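Local structure of chorismatase (Streptomyces hygroscopicus, 4BPS) at residues 110-123 / 157-171. The protein hydrolyses chorismate to a dihydroxycyclohexadiene carboxylic acid and pyruvate, a step in the biosynthesis of the immunosuppressants FK506 and FK520. Sequence-based numbering, arbitrary orientation.
With 3EB (3-(2-carboxyethyl)benzoic acid), chain B.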
loop_
_atom_site.group_PDB
_atom_site.type_symbol
_atom_site.label_atom_id
_atom_site.label_comp_id
_atom_site.label_asym_id
_atom_site.label_seq_id
_atom_site.Cartn_x
_atom_site.Cartn_y
_atom_site.Cartn_z
ATOM N N ARG A 110 20.226 1.860 9.931
ATOM C CA ARG A 110 19.801 3.224 9.618
ATOM C C ARG A 110 19.052 3.195 8.290
ATOM O O ARG A 110 19.511 2.508 7.369
ATOM C CB ARG A 110 21.047 4.164 9.471
ATOM C CG ARG A 110 21.950 4.248 10.700
ATOM C CD ARG A 110 23.036 5.324 10.553
ATOM N NE ARG A 110 23.930 5.439 11.715
ATOM C CZ ARG A 110 25.123 4.850 11.834
ATOM N NH1 ARG A 110 25.843 5.035 12.931
ATOM N NH2 ARG A 110 25.618 4.073 10.872
ATOM N N TYR A 111 17.960 3.950 8.145
ATOM C CA TYR A 111 17.166 3.879 6.920
ATOM C C TYR A 111 16.857 5.202 6.264
ATOM O O TYR A 111 16.468 5.185 5.086
ATOM C CB TYR A 111 15.836 3.166 7.183
ATOM C CG TYR A 111 15.966 1.710 7.495
ATOM C CD1 TYR A 111 16.331 0.801 6.504
ATOM C CD2 TYR A 111 15.731 1.233 8.778
ATOM C CE1 TYR A 111 16.448 -0.534 6.771
ATOM C CE2 TYR A 111 15.843 -0.127 9.058
ATOM C CZ TYR A 111 16.199 -1.005 8.035
ATOM O OH TYR A 111 16.318 -2.366 8.256
ATOM N N ALA A 112 16.981 6.353 6.933
ATOM C CA ALA A 112 16.505 7.589 6.299
ATOM C C ALA A 112 17.208 7.888 4.979
ATOM O O ALA A 112 16.558 8.203 3.983
ATOM C CB ALA A 112 16.635 8.786 7.238
ATOM N N ASP A 113 18.541 7.855 4.971
ATOM C CA ASP A 113 19.263 8.203 3.758
ATOM C C ASP A 113 18.927 7.221 2.625
ATOM O O ASP A 113 18.707 7.617 1.477
ATOM C CB ASP A 113 20.764 8.221 4.020
ATOM C CG ASP A 113 21.164 9.283 5.028
ATOM O OD1 ASP A 113 20.565 10.382 5.039
ATOM O OD2 ASP A 113 22.098 9.038 5.807
ATOM N N ALA A 114 18.865 5.939 2.939
ATOM C CA ALA A 114 18.560 4.930 1.925
ATOM C C ALA A 114 17.123 5.056 1.415
ATOM O O ALA A 114 16.862 4.820 0.231
ATOM C CB ALA A 114 18.783 3.547 2.501
ATOM N N THR A 115 16.209 5.443 2.302
ATOM C CA THR A 115 14.806 5.623 1.926
ATOM C C THR A 115 14.661 6.863 1.036
ATOM O O THR A 115 13.901 6.859 0.060
ATOM C CB THR A 115 13.921 5.748 3.166
ATOM O OG1 THR A 115 13.995 4.531 3.915
ATOM C CG2 THR A 115 12.465 5.989 2.810
ATOM N N ALA A 116 15.374 7.933 1.368
ATOM C CA ALA A 116 15.329 9.130 0.544
ATOM C C ALA A 116 15.859 8.814 -0.854
ATOM O O ALA A 116 15.320 9.283 -1.867
ATOM C CB ALA A 116 16.129 10.274 1.172
ATOM N N ALA A 117 16.922 8.006 -0.927
ATOM C CA ALA A 117 17.487 7.637 -2.219
ATOM C C ALA A 117 16.516 6.751 -3.023
ATOM O O ALA A 117 16.344 6.935 -4.223
ATOM C CB ALA A 117 18.834 6.956 -2.042
ATOM N N LEU A 118 15.880 5.802 -2.348
ATOM C CA LEU A 118 14.929 4.914 -2.980
ATOM C C LEU A 118 13.762 5.720 -3.543
ATOM O O LEU A 118 13.405 5.569 -4.716
ATOM C CB LEU A 118 14.475 3.886 -1.928
ATOM C CG LEU A 118 13.470 2.846 -2.395
ATOM C CD1 LEU A 118 13.591 1.565 -1.564
ATOM C CD2 LEU A 118 12.047 3.397 -2.313
ATOM N N TYR A 119 13.178 6.600 -2.733
ATOM C CA TYR A 119 12.067 7.409 -3.229
ATOM C C TYR A 119 12.511 8.383 -4.320
ATOM O O TYR A 119 11.781 8.608 -5.271
ATOM C CB TYR A 119 11.335 8.140 -2.079
ATOM C CG TYR A 119 10.138 7.350 -1.592
ATOM C CD1 TYR A 119 8.909 7.509 -2.196
ATOM C CD2 TYR A 119 10.256 6.418 -0.573
ATOM C CE1 TYR A 119 7.808 6.745 -1.818
ATOM C CE2 TYR A 119 9.165 5.645 -0.196
ATOM C CZ TYR A 119 7.938 5.823 -0.811
ATOM O OH TYR A 119 6.840 5.056 -0.467
ATOM N N THR A 120 13.716 8.944 -4.197
ATOM C CA THR A 120 14.247 9.765 -5.291
ATOM C C THR A 120 14.244 8.975 -6.594
ATOM O O THR A 120 13.861 9.477 -7.645
ATOM C CB THR A 120 15.656 10.251 -4.977
ATOM O OG1 THR A 120 15.616 11.237 -3.934
ATOM C CG2 THR A 120 16.308 10.890 -6.208
ATOM N N ASN A 121 14.690 7.733 -6.508
ATOM C CA ASN A 121 14.776 6.899 -7.695
ATOM C C ASN A 121 13.378 6.578 -8.249
ATOM O O ASN A 121 13.187 6.567 -9.470
ATOM C CB ASN A 121 15.570 5.624 -7.414
ATOM C CG ASN A 121 17.047 5.912 -7.216
ATOM O OD1 ASN A 121 17.547 6.929 -7.692
ATOM N ND2 ASN A 121 17.732 5.059 -6.483
ATOM N N VAL A 122 12.400 6.359 -7.370
ATOM C CA VAL A 122 11.017 6.164 -7.811
ATOM C C VAL A 122 10.475 7.408 -8.528
ATOM O O VAL A 122 9.923 7.313 -9.647
ATOM C CB VAL A 122 10.121 5.760 -6.631
ATOM C CG1 VAL A 122 8.645 5.789 -7.010
ATOM C CG2 VAL A 122 10.505 4.376 -6.098
ATOM N N PHE A 123 10.618 8.579 -7.911
ATOM C CA PHE A 123 10.133 9.806 -8.543
ATOM C C PHE A 123 10.839 10.023 -9.873
ATOM O O PHE A 123 10.210 10.403 -10.871
ATOM C CB PHE A 123 10.327 11.025 -7.649
ATOM C CG PHE A 123 9.512 11.016 -6.375
ATOM C CD1 PHE A 123 8.142 10.775 -6.368
ATOM C CD2 PHE A 123 10.123 11.302 -5.168
ATOM C CE1 PHE A 123 7.417 10.806 -5.187
ATOM C CE2 PHE A 123 9.408 11.307 -3.974
ATOM C CZ PHE A 123 8.055 11.066 -3.986
ATOM N N ASP A 157 12.304 7.011 11.266
ATOM C CA ASP A 157 13.482 7.096 10.395
ATOM C C ASP A 157 13.049 6.979 8.923
ATOM O O ASP A 157 13.443 7.779 8.060
ATOM C CB ASP A 157 14.385 5.935 10.832
ATOM C CG ASP A 157 15.766 5.902 10.189
ATOM O OD1 ASP A 157 16.318 6.946 9.772
ATOM O OD2 ASP A 157 16.305 4.778 10.182
ATOM N N PHE A 158 12.186 5.998 8.641
ATOM C CA PHE A 158 11.584 5.852 7.317
ATOM C C PHE A 158 10.828 7.129 6.906
ATOM O O PHE A 158 10.966 7.597 5.774
ATOM C CB PHE A 158 10.652 4.624 7.337
ATOM C CG PHE A 158 9.619 4.638 6.244
ATOM C CD1 PHE A 158 9.968 4.349 4.922
ATOM C CD2 PHE A 158 8.305 4.975 6.517
ATOM C CE1 PHE A 158 9.031 4.412 3.903
ATOM C CE2 PHE A 158 7.360 5.019 5.496
ATOM C CZ PHE A 158 7.731 4.751 4.193
ATOM N N CYS A 159 10.017 7.685 7.812
ATOM C CA CYS A 159 9.274 8.892 7.471
ATOM C C CYS A 159 10.202 10.057 7.145
ATOM O O CYS A 159 9.879 10.866 6.267
ATOM C CB CYS A 159 8.320 9.295 8.605
ATOM S SG CYS A 159 6.785 8.304 8.683
ATOM N N VAL A 160 11.315 10.201 7.883
ATOM C CA VAL A 160 12.291 11.243 7.572
ATOM C C VAL A 160 12.772 11.073 6.122
ATOM O O VAL A 160 12.819 12.042 5.350
ATOM C CB VAL A 160 13.491 11.200 8.548
ATOM C CG1 VAL A 160 14.633 12.084 8.058
ATOM C CG2 VAL A 160 13.050 11.624 9.954
ATOM N N GLY A 161 13.162 9.857 5.754
ATOM C CA GLY A 161 13.659 9.629 4.411
ATOM C C GLY A 161 12.645 9.892 3.307
ATOM O O GLY A 161 12.955 10.504 2.283
ATOM N N ARG A 162 11.419 9.415 3.507
ATOM C CA ARG A 162 10.380 9.681 2.523
ATOM C C ARG A 162 10.157 11.186 2.358
ATOM O O ARG A 162 10.105 11.697 1.249
ATOM C CB ARG A 162 9.107 8.944 2.921
ATOM C CG ARG A 162 7.914 9.284 2.046
ATOM C CD ARG A 162 6.702 8.369 2.296
ATOM N NE ARG A 162 6.225 8.463 3.688
ATOM C CZ ARG A 162 5.288 7.675 4.209
ATOM N NH1 ARG A 162 4.687 6.726 3.467
ATOM N NH2 ARG A 162 4.955 7.816 5.492
ATOM N N ALA A 163 10.050 11.897 3.479
ATOM C CA ALA A 163 9.815 13.332 3.448
ATOM C C ALA A 163 10.967 14.039 2.734
ATOM O O ALA A 163 10.740 14.982 1.959
ATOM C CB ALA A 163 9.619 13.877 4.864
ATOM N N GLN A 164 12.198 13.626 3.016
ATOM C CA GLN A 164 13.365 14.228 2.368
ATOM C C GLN A 164 13.310 14.047 0.854
ATOM O O GLN A 164 13.644 14.979 0.104
ATOM C CB GLN A 164 14.661 13.651 2.943
ATOM C CG GLN A 164 15.925 14.292 2.392
ATOM C CD GLN A 164 17.158 13.654 2.966
ATOM O OE1 GLN A 164 17.263 13.510 4.186
ATOM N NE2 GLN A 164 18.105 13.268 2.104
ATOM N N ALA A 165 12.898 12.867 0.398
ATOM C CA ALA A 165 12.800 12.623 -1.038
ATOM C C ALA A 165 11.769 13.552 -1.693
ATOM O O ALA A 165 11.984 13.992 -2.819
ATOM C CB ALA A 165 12.467 11.184 -1.339
ATOM N N LEU A 166 10.654 13.834 -1.017
ATOM C CA LEU A 166 9.702 14.749 -1.631
ATOM C C LEU A 166 10.353 16.114 -1.836
ATOM O O LEU A 166 10.190 16.738 -2.886
ATOM C CB LEU A 166 8.411 14.907 -0.819
ATOM C CG LEU A 166 7.291 13.885 -1.075
ATOM C CD1 LEU A 166 7.567 12.520 -0.472
ATOM C CD2 LEU A 166 5.968 14.428 -0.534
ATOM N N ASP A 167 11.100 16.587 -0.847
ATOM C CA ASP A 167 11.789 17.864 -1.031
ATOM C C ASP A 167 12.833 17.810 -2.142
ATOM O O ASP A 167 12.985 18.759 -2.903
ATOM C CB ASP A 167 12.471 18.279 0.268
ATOM C CG ASP A 167 11.486 18.599 1.363
ATOM O OD1 ASP A 167 10.310 18.899 1.046
ATOM O OD2 ASP A 167 11.886 18.544 2.546
ATOM N N GLU A 168 13.577 16.713 -2.216
ATOM C CA GLU A 168 14.587 16.535 -3.259
ATOM C C GLU A 168 13.996 16.518 -4.658
ATOM O O GLU A 168 14.683 16.825 -5.623
ATOM C CB GLU A 168 15.353 15.236 -2.991
ATOM C CG GLU A 168 16.331 15.404 -1.866
ATOM C CD GLU A 168 16.863 14.102 -1.277
ATOM O OE1 GLU A 168 16.318 13.009 -1.573
ATOM O OE2 GLU A 168 17.869 14.189 -0.531
ATOM N N GLY A 169 12.715 16.158 -4.758
ATOM C CA GLY A 169 12.061 16.053 -6.045
ATOM C C GLY A 169 11.129 17.204 -6.336
ATOM O O GLY A 169 10.536 17.239 -7.416
ATOM N N GLY A 170 10.989 18.151 -5.403
ATOM C CA GLY A 170 10.016 19.228 -5.567
ATOM C C GLY A 170 8.587 18.698 -5.627
ATOM O O GLY A 170 7.732 19.221 -6.363
ATOM N N ILE A 171 8.313 17.650 -4.856
ATOM C CA ILE A 171 7.023 16.973 -4.902
ATOM C C ILE A 171 6.052 17.597 -3.886
ATOM O O ILE A 171 6.379 17.724 -2.702
ATOM C CB ILE A 171 7.192 15.458 -4.583
ATOM C CG1 ILE A 171 8.199 14.773 -5.536
ATOM C CG2 ILE A 171 5.848 14.731 -4.596
ATOM C CD1 ILE A 171 7.742 14.645 -6.980
HETATM C C 3EB B . -2.177 6.191 10.047
HETATM O O 3EB B . -1.327 7.069 10.232
HETATM C CA 3EB B . -1.883 4.735 10.272
HETATM O OAB 3EB B . 3.340 5.739 6.531
HETATM O OAD 3EB B . 2.703 5.060 4.517
HETATM C CAE 3EB B . -1.368 4.156 7.326
HETATM C CAF 3EB B . -1.155 4.202 5.954
HETATM C CAG 3EB B . -0.326 4.426 8.214
HETATM C CAH 3EB B . 0.097 4.504 5.448
HETATM C CAL 3EB B . 2.494 5.212 5.780
HETATM C CAM 3EB B . 0.925 4.748 7.686
HETATM C CAN 3EB B . 1.145 4.809 6.310
HETATM O OXT 3EB B . -3.390 6.468 9.705
HETATM C C2 3EB B . -0.500 4.329 9.721
HETATM O O HOH W 1 20.491 11.607 2.600
HETATM O O HOH W 2 18.447 11.663 5.920
HETATM O O HOH W 3 4.506 5.950 0.512
HETATM O O HOH W 4 13.653 13.017 -4.922
#
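Two helices of the YjgF-like N-terminal half, 112-123 and 157-169, pack side by side on the sheet that holds strands 98-105, 133-142 and 189-196, their axes 7.1 Å apart and crossing at -40°. Glycine permits this closeness: the CA atoms of A112 and G161 lie 4.0 Å apart, and a CB on G161 would clash with A112 O. Knobs-into-holes packing follows, A116 entering among G161, Q164, A165 and E168, and A165 among A116, Y119, T120 and F123. At the N-terminus of 112-123, the D157 carboxylate accepts from Y111 N at OD2 (2.8 Å) and weakly from A112 N at OD1; N148 also holds OD2. At the other end, I171 CG1 makes a CH-pi contact over the F123 face, 3.8 Å from the ring centroid, while L166 CD1 meets the ring edge. A leucine in place of F123 would probably lose the flat face under I171 CG1 and open a gap beside L166 CD1. F158 CE2 lies over one face of the R162 guanidinium. Water 3 links R162 NH1 to Y119 OH, also hydrogen-bonded to N139 OD1. Substrate-binding R162 holds the carboxylate of bound 3-(2-carboxyethyl)benzoic acid (3EB) through NH2 to OAB and a nearly straight (177°) NH1 to OAD of 2.8 Å.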